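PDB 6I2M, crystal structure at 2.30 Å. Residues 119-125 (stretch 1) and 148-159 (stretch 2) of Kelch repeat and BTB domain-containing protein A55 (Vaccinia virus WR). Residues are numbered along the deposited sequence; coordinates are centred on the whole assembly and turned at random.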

ATOM      1  N   CYS A 119      15.182 -15.246 -25.944  1.00 82.34           N
ATOM      2  CA  CYS A 119      16.255 -16.067 -26.512  1.00 82.74           C
ATOM      3  C   CYS A 119      15.819 -16.669 -27.854  1.00 87.40           C
ATOM      4  O   CYS A 119      14.676 -16.473 -28.272  1.00 86.97           O
ATOM      5  CB  CYS A 119      16.671 -17.157 -25.523  1.00 83.03           C
ATOM      6  SG  CYS A 119      17.205 -16.538 -23.907  1.00 86.56           S
ATOM      7  N   SER A 120      16.729 -17.410 -28.521  1.00 85.36           N
ATOM      8  CA  SER A 120      16.455 -18.094 -29.788  1.00 84.92           C
ATOM      9  C   SER A 120      15.465 -19.251 -29.575  1.00 88.91           C
ATOM     10  O   SER A 120      14.611 -19.491 -30.424  1.00 87.71           O
ATOM     11  CB  SER A 120      17.748 -18.602 -30.419  1.00 89.35           C
ATOM     12  OG  SER A 120      18.465 -19.448 -29.534  1.00 99.31           O
ATOM     13  N   LYS A 121      15.564 -19.937 -28.424  1.00 86.50           N
ATOM     14  CA  LYS A 121      14.690 -21.051 -28.041  1.00 86.50           C
ATOM     15  C   LYS A 121      13.293 -20.590 -27.575  1.00 89.43           C
ATOM     16  O   LYS A 121      12.361 -21.399 -27.556  1.00 88.79           O
ATOM     17  CB  LYS A 121      15.373 -21.938 -26.977  1.00 90.68           C
ATOM     18  CG  LYS A 121      15.823 -21.196 -25.717  1.00105.64           C
ATOM     19  CD  LYS A 121      16.952 -21.924 -25.002  1.00116.97           C
ATOM     20  CE  LYS A 121      17.587 -21.083 -23.919  1.00127.72           C
ATOM     21  NZ  LYS A 121      18.453 -20.008 -24.476  1.00135.41           N
ATOM     22  N   ASN A 122      13.155 -19.297 -27.209  1.00 85.46           N
ATOM     23  CA  ASN A 122      11.910 -18.703 -26.716  1.00 84.47           C
ATOM     24  C   ASN A 122      11.091 -17.983 -27.791  1.00 87.14           C
ATOM     25  O   ASN A 122       9.883 -18.211 -27.875  1.00 86.32           O
ATOM     26  CB  ASN A 122      12.187 -17.758 -25.536  1.00 85.66           C
ATOM     27  CG  ASN A 122      12.817 -18.409 -24.325  1.00111.35           C
ATOM     28  OD1 ASN A 122      12.529 -19.559 -23.968  1.00107.16           O
ATOM     29  ND2 ASN A 122      13.687 -17.672 -23.652  1.00103.77           N
ATOM     30  N   CYS A 123      11.746 -17.114 -28.598  1.00 83.37           N
ATOM     31  CA  CYS A 123      11.155 -16.280 -29.660  1.00 82.50           C
ATOM     32  C   CYS A 123      10.188 -17.021 -30.591  1.00 85.81           C
ATOM     33  O   CYS A 123       9.163 -16.454 -30.977  1.00 85.07           O
ATOM     34  CB  CYS A 123      12.247 -15.573 -30.457  1.00 82.86           C
ATOM     35  SG  CYS A 123      13.316 -16.686 -31.407  1.00 87.30           S
ATOM     36  N   ILE A 124      10.529 -18.270 -30.954  1.00 82.43           N
ATOM     37  CA  ILE A 124       9.742 -19.147 -31.825  1.00 82.02           C
ATOM     38  C   ILE A 124       8.344 -19.438 -31.220  1.00 85.03           C
ATOM     39  O   ILE A 124       7.360 -19.487 -31.961  1.00 84.53           O
ATOM     40  CB  ILE A 124      10.562 -20.426 -32.198  1.00 85.73           C
ATOM     41  CG1 ILE A 124       9.860 -21.267 -33.287  1.00 86.13           C
ATOM     42  CG2 ILE A 124      10.951 -21.275 -30.973  1.00 87.12           C
ATOM     43  CD1 ILE A 124      10.798 -21.818 -34.337  1.00 93.70           C
ATOM     44  N   ASP A 125       8.262 -19.558 -29.880  1.00 81.05           N
ATOM     45  CA  ASP A 125       7.026 -19.817 -29.141  1.00 80.46           C
ATOM     46  C   ASP A 125       6.245 -18.531 -28.841  1.00 82.93           C
ATOM     47  O   ASP A 125       5.013 -18.543 -28.907  1.00 82.57           O
ATOM     48  CB  ASP A 125       7.335 -20.591 -27.844  1.00 82.93           C
ATOM     49  CG  ASP A 125       6.126 -20.985 -27.014  1.00 94.38           C
ATOM     50  OD1 ASP A 125       5.144 -21.498 -27.597  1.00 95.13           O
ATOM     51  OD2 ASP A 125       6.172 -20.801 -25.780  1.00100.93           O
TER
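Stretch 2 148-159: QNILRLINDENF

Two segments far apart in sequence can pack without a single hydrogen bond between them, for example when an aliphatic side chain of one packs against several residues of the other. The contact between residues 119-125 and 148-159 of A55 illustrates the principle. The first segment is helical at Cys123 to Asp125, and the helix continues later in the chain. The second begins with Gln148 and Asn149, the latter at the N-cap position although its side chain makes no capping bond, and passes through the short helix that starts at Ile150 before the chain turns at Asp156, which alone among the residues after that helix adopts an extended backbone (phi/psi -67/153). Both segments advance in the same general sense: Ser120 lies nearest Asn149, with CA of Ser120 6.3 Å from CA of Asn149, and Ile124 lies nearest Asn158, CA to CA 6.6 Å.

Ile124 covers the most surface. With chi1 in t, its CD1 reaches CD2 of Leu153 at 3.8 Å and CD1 of Phe159 at 4.2 Å, meeting the Phe159 ring at its edge. Its CG2 rests against the later turn, 3.7 Å from CB of Asn158 and 3.6 Å from OD2 of Asp156. That carboxylate oxygen also accepts a weak hydrogen bond from ND2 of Asn158 (3.4 Å), a local link between two residues that both touch the isoleucine.

Leu153 is the principal apolar partner from the short helix. Besides meeting Ile124, it places CD1 4.0 Å from SG of Cys123 and CD2 3.2 Å from the backbone O of Ser120, a tight approach of a methyl group to a carbonyl. Ser120, at the start of the contact, directs its CA-to-CB bond toward the second segment and packs CB 3.8 Å from CG of Asn149. The interface buries 382 Å² summed over both sides and consists of close packing, with no hydrogen bond across it.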

ATOM      1  N   GLN A 148      16.792 -13.091 -36.932  1.00 81.36           N
ATOM      2  CA  GLN A 148      18.228 -13.047 -36.621  1.00 81.93           C
ATOM      3  C   GLN A 148      18.804 -14.431 -36.233  1.00 86.69           C
ATOM      4  O   GLN A 148      20.025 -14.580 -36.139  1.00 87.21           O
ATOM      5  CB  GLN A 148      18.559 -11.963 -35.569  1.00 83.12           C
ATOM      6  CG  GLN A 148      18.031 -12.225 -34.158  1.00 98.64           C
ATOM      7  CD  GLN A 148      18.216 -11.045 -33.231  1.00118.02           C
ATOM      8  OE1 GLN A 148      17.779  -9.920 -33.506  1.00112.94           O
ATOM      9  NE2 GLN A 148      18.853 -11.281 -32.095  1.00110.87           N
ATOM     10  N   ASN A 149      17.925 -15.437 -36.036  1.00 83.13           N
ATOM     11  CA  ASN A 149      18.291 -16.813 -35.679  1.00 83.75           C
ATOM     12  C   ASN A 149      17.574 -17.842 -36.585  1.00 87.82           C
ATOM     13  O   ASN A 149      17.420 -19.004 -36.199  1.00 87.67           O
ATOM     14  CB  ASN A 149      17.987 -17.079 -34.193  1.00 84.27           C
ATOM     15  CG  ASN A 149      18.771 -16.227 -33.226  1.00105.71           C
ATOM     16  OD1 ASN A 149      19.994 -16.348 -33.096  1.00 99.98           O
ATOM     17  ND2 ASN A 149      18.079 -15.356 -32.510  1.00 97.09           N
ATOM     18  N   ILE A 150      17.176 -17.410 -37.802  1.00 84.47           N
ATOM     19  CA  ILE A 150      16.437 -18.170 -38.823  1.00 84.49           C
ATOM     20  C   ILE A 150      17.060 -19.551 -39.150  1.00 89.53           C
ATOM     21  O   ILE A 150      16.342 -20.551 -39.090  1.00 89.01           O
ATOM     22  CB  ILE A 150      16.193 -17.304 -40.105  1.00 87.63           C
ATOM     23  CG1 ILE A 150      15.363 -18.068 -41.172  1.00 88.32           C
ATOM     24  CG2 ILE A 150      17.494 -16.717 -40.695  1.00 89.01           C
ATOM     25  CD1 ILE A 150      14.611 -17.187 -42.178  1.00 96.40           C
ATOM     26  N   LEU A 151      18.368 -19.607 -39.474  1.00 87.23           N
ATOM     27  CA  LEU A 151      19.049 -20.854 -39.843  1.00 88.13           C
ATOM     28  C   LEU A 151      19.275 -21.813 -38.666  1.00 92.94           C
ATOM     29  O   LEU A 151      19.495 -23.004 -38.887  1.00 93.26           O
ATOM     30  CB  LEU A 151      20.363 -20.577 -40.600  1.00 89.15           C
ATOM     31  CG  LEU A 151      20.235 -19.901 -41.979  1.00 93.67           C
ATOM     32  CD1 LEU A 151      21.595 -19.556 -42.542  1.00 94.89           C
ATOM     33  CD2 LEU A 151      19.469 -20.769 -42.974  1.00 96.17           C
ATOM     34  N   ARG A 152      19.198 -21.303 -37.426  1.00 89.63           N
ATOM     35  CA  ARG A 152      19.330 -22.103 -36.208  1.00 90.28           C
ATOM     36  C   ARG A 152      17.969 -22.697 -35.835  1.00 93.70           C
ATOM     37  O   ARG A 152      17.910 -23.767 -35.228  1.00 93.86           O
ATOM     38  CB  ARG A 152      19.829 -21.233 -35.044  1.00 91.05           C
ATOM     39  CG  ARG A 152      21.306 -20.886 -35.093  1.00103.29           C
ATOM     40  CD  ARG A 152      21.654 -19.948 -33.959  1.00114.24           C
ATOM     41  NE  ARG A 152      23.086 -19.658 -33.897  1.00125.42           N
ATOM     42  CZ  ARG A 152      23.640 -18.810 -33.036  1.00140.58           C
ATOM     43  NH1 ARG A 152      22.889 -18.154 -32.159  1.00126.84           N
ATOM     44  NH2 ARG A 152      24.951 -18.606 -33.049  1.00129.08           N
ATOM     45  N   LEU A 153      16.880 -21.984 -36.194  1.00 89.40           N
ATOM     46  CA  LEU A 153      15.497 -22.345 -35.884  1.00 88.60           C
ATOM     47  C   LEU A 153      14.833 -23.311 -36.874  1.00 92.63           C
ATOM     48  O   LEU A 153      13.833 -23.931 -36.511  1.00 91.78           O
ATOM     49  CB  LEU A 153      14.637 -21.080 -35.715  1.00 87.67           C
ATOM     50  CG  LEU A 153      14.883 -20.273 -34.440  1.00 92.36           C
ATOM     51  CD1 LEU A 153      14.351 -18.866 -34.575  1.00 91.78           C
ATOM     52  CD2 LEU A 153      14.290 -20.961 -33.224  1.00 95.19           C
ATOM     53  N   ILE A 154      15.379 -23.457 -38.103  1.00 89.87           N
ATOM     54  CA  ILE A 154      14.831 -24.372 -39.120  1.00 89.99           C
ATOM     55  C   ILE A 154      14.964 -25.850 -38.695  1.00 95.10           C
ATOM     56  O   ILE A 154      14.201 -26.696 -39.164  1.00 94.61           O
ATOM     57  CB  ILE A 154      15.381 -24.122 -40.555  1.00 93.51           C
ATOM     58  CG1 ILE A 154      16.923 -24.237 -40.622  1.00 94.94           C
ATOM     59  CG2 ILE A 154      14.877 -22.788 -41.119  1.00 93.62           C
ATOM     60  CD1 ILE A 154      17.491 -24.659 -41.975  1.00102.80           C
ATOM     61  N   ASN A 155      15.921 -26.138 -37.789  1.00 92.81           N
ATOM     62  CA  ASN A 155      16.193 -27.470 -37.242  1.00 93.75           C
ATOM     63  C   ASN A 155      15.575 -27.657 -35.839  1.00 97.70           C
ATOM     64  O   ASN A 155      15.542 -28.782 -35.335  1.00 98.02           O
ATOM     65  CB  ASN A 155      17.703 -27.732 -37.210  1.00 96.26           C
ATOM     66  CG  ASN A 155      18.378 -27.586 -38.553  1.00120.96           C
ATOM     67  OD1 ASN A 155      18.270 -28.449 -39.432  1.00116.14           O
ATOM     68  ND2 ASN A 155      19.093 -26.487 -38.739  1.00112.98           N
ATOM     69  N   ASP A 156      15.083 -26.556 -35.225  1.00 83.86           N
ATOM     70  CA  ASP A 156      14.459 -26.530 -33.896  1.00 83.64           C
ATOM     71  C   ASP A 156      13.128 -27.299 -33.870  1.00 87.58           C
ATOM     72  O   ASP A 156      12.468 -27.427 -34.904  1.00 87.01           O
ATOM     73  CB  ASP A 156      14.268 -25.071 -33.427  1.00 85.10           C
ATOM     74  CG  ASP A 156      13.917 -24.893 -31.960  1.00 95.02           C
ATOM     75  OD1 ASP A 156      14.714 -25.329 -31.100  1.00 96.01           O
ATOM     76  OD2 ASP A 156      12.854 -24.300 -31.673  1.00100.00           O
ATOM     77  N   GLU A 157      12.753 -27.821 -32.684  1.00 84.42           N
ATOM     78  CA  GLU A 157      11.534 -28.603 -32.437  1.00 84.28           C
ATOM     79  C   GLU A 157      10.239 -27.818 -32.683  1.00 87.82           C
ATOM     80  O   GLU A 157       9.299 -28.365 -33.262  1.00 87.36           O
ATOM     81  CB  GLU A 157      11.533 -29.162 -31.001  1.00 85.69           C
ATOM     82  CG  GLU A 157      12.574 -30.236 -30.736  1.00 97.50           C
ATOM     83  CD  GLU A 157      12.643 -30.691 -29.290  1.00118.95           C
ATOM     84  OE1 GLU A 157      11.716 -31.406 -28.845  1.00113.90           O
ATOM     85  OE2 GLU A 157      13.628 -30.336 -28.603  1.00113.50           O
ATOM     86  N   ASN A 158      10.193 -26.544 -32.241  1.00 84.21           N
ATOM     87  CA  ASN A 158       9.028 -25.656 -32.341  1.00 83.58           C
ATOM     88  C   ASN A 158       8.770 -25.075 -33.749  1.00 87.56           C
ATOM     89  O   ASN A 158       7.771 -24.375 -33.936  1.00 86.74           O
ATOM     90  CB  ASN A 158       9.126 -24.527 -31.305  1.00 84.23           C
ATOM     91  CG  ASN A 158       9.266 -24.992 -29.874  1.00109.40           C
ATOM     92  OD1 ASN A 158       8.355 -25.592 -29.291  1.00104.30           O
ATOM     93  ND2 ASN A 158      10.412 -24.711 -29.271  1.00101.86           N
ATOM     94  N   PHE A 159       9.645 -25.379 -34.730  1.00 84.70           N
ATOM     95  CA  PHE A 159       9.543 -24.896 -36.113  1.00 84.77           C
ATOM     96  C   PHE A 159       8.296 -25.384 -36.861  1.00 89.36           C
ATOM     97  O   PHE A 159       7.794 -24.671 -37.734  1.00 88.79           O
ATOM     98  CB  PHE A 159      10.821 -25.230 -36.898  1.00 86.83           C
ATOM     99  CG  PHE A 159      10.972 -24.515 -38.222  1.00 88.36           C
ATOM    100  CD1 PHE A 159      11.150 -23.136 -38.272  1.00 91.22           C
ATOM    101  CD2 PHE A 159      10.971 -25.223 -39.416  1.00 90.65           C
ATOM    102  CE1 PHE A 159      11.291 -22.476 -39.495  1.00 92.15           C
ATOM    103  CE2 PHE A 159      11.125 -24.563 -40.637  1.00 93.42           C
ATOM    104  CZ  PHE A 159      11.272 -23.194 -40.671  1.00 91.34           C
TER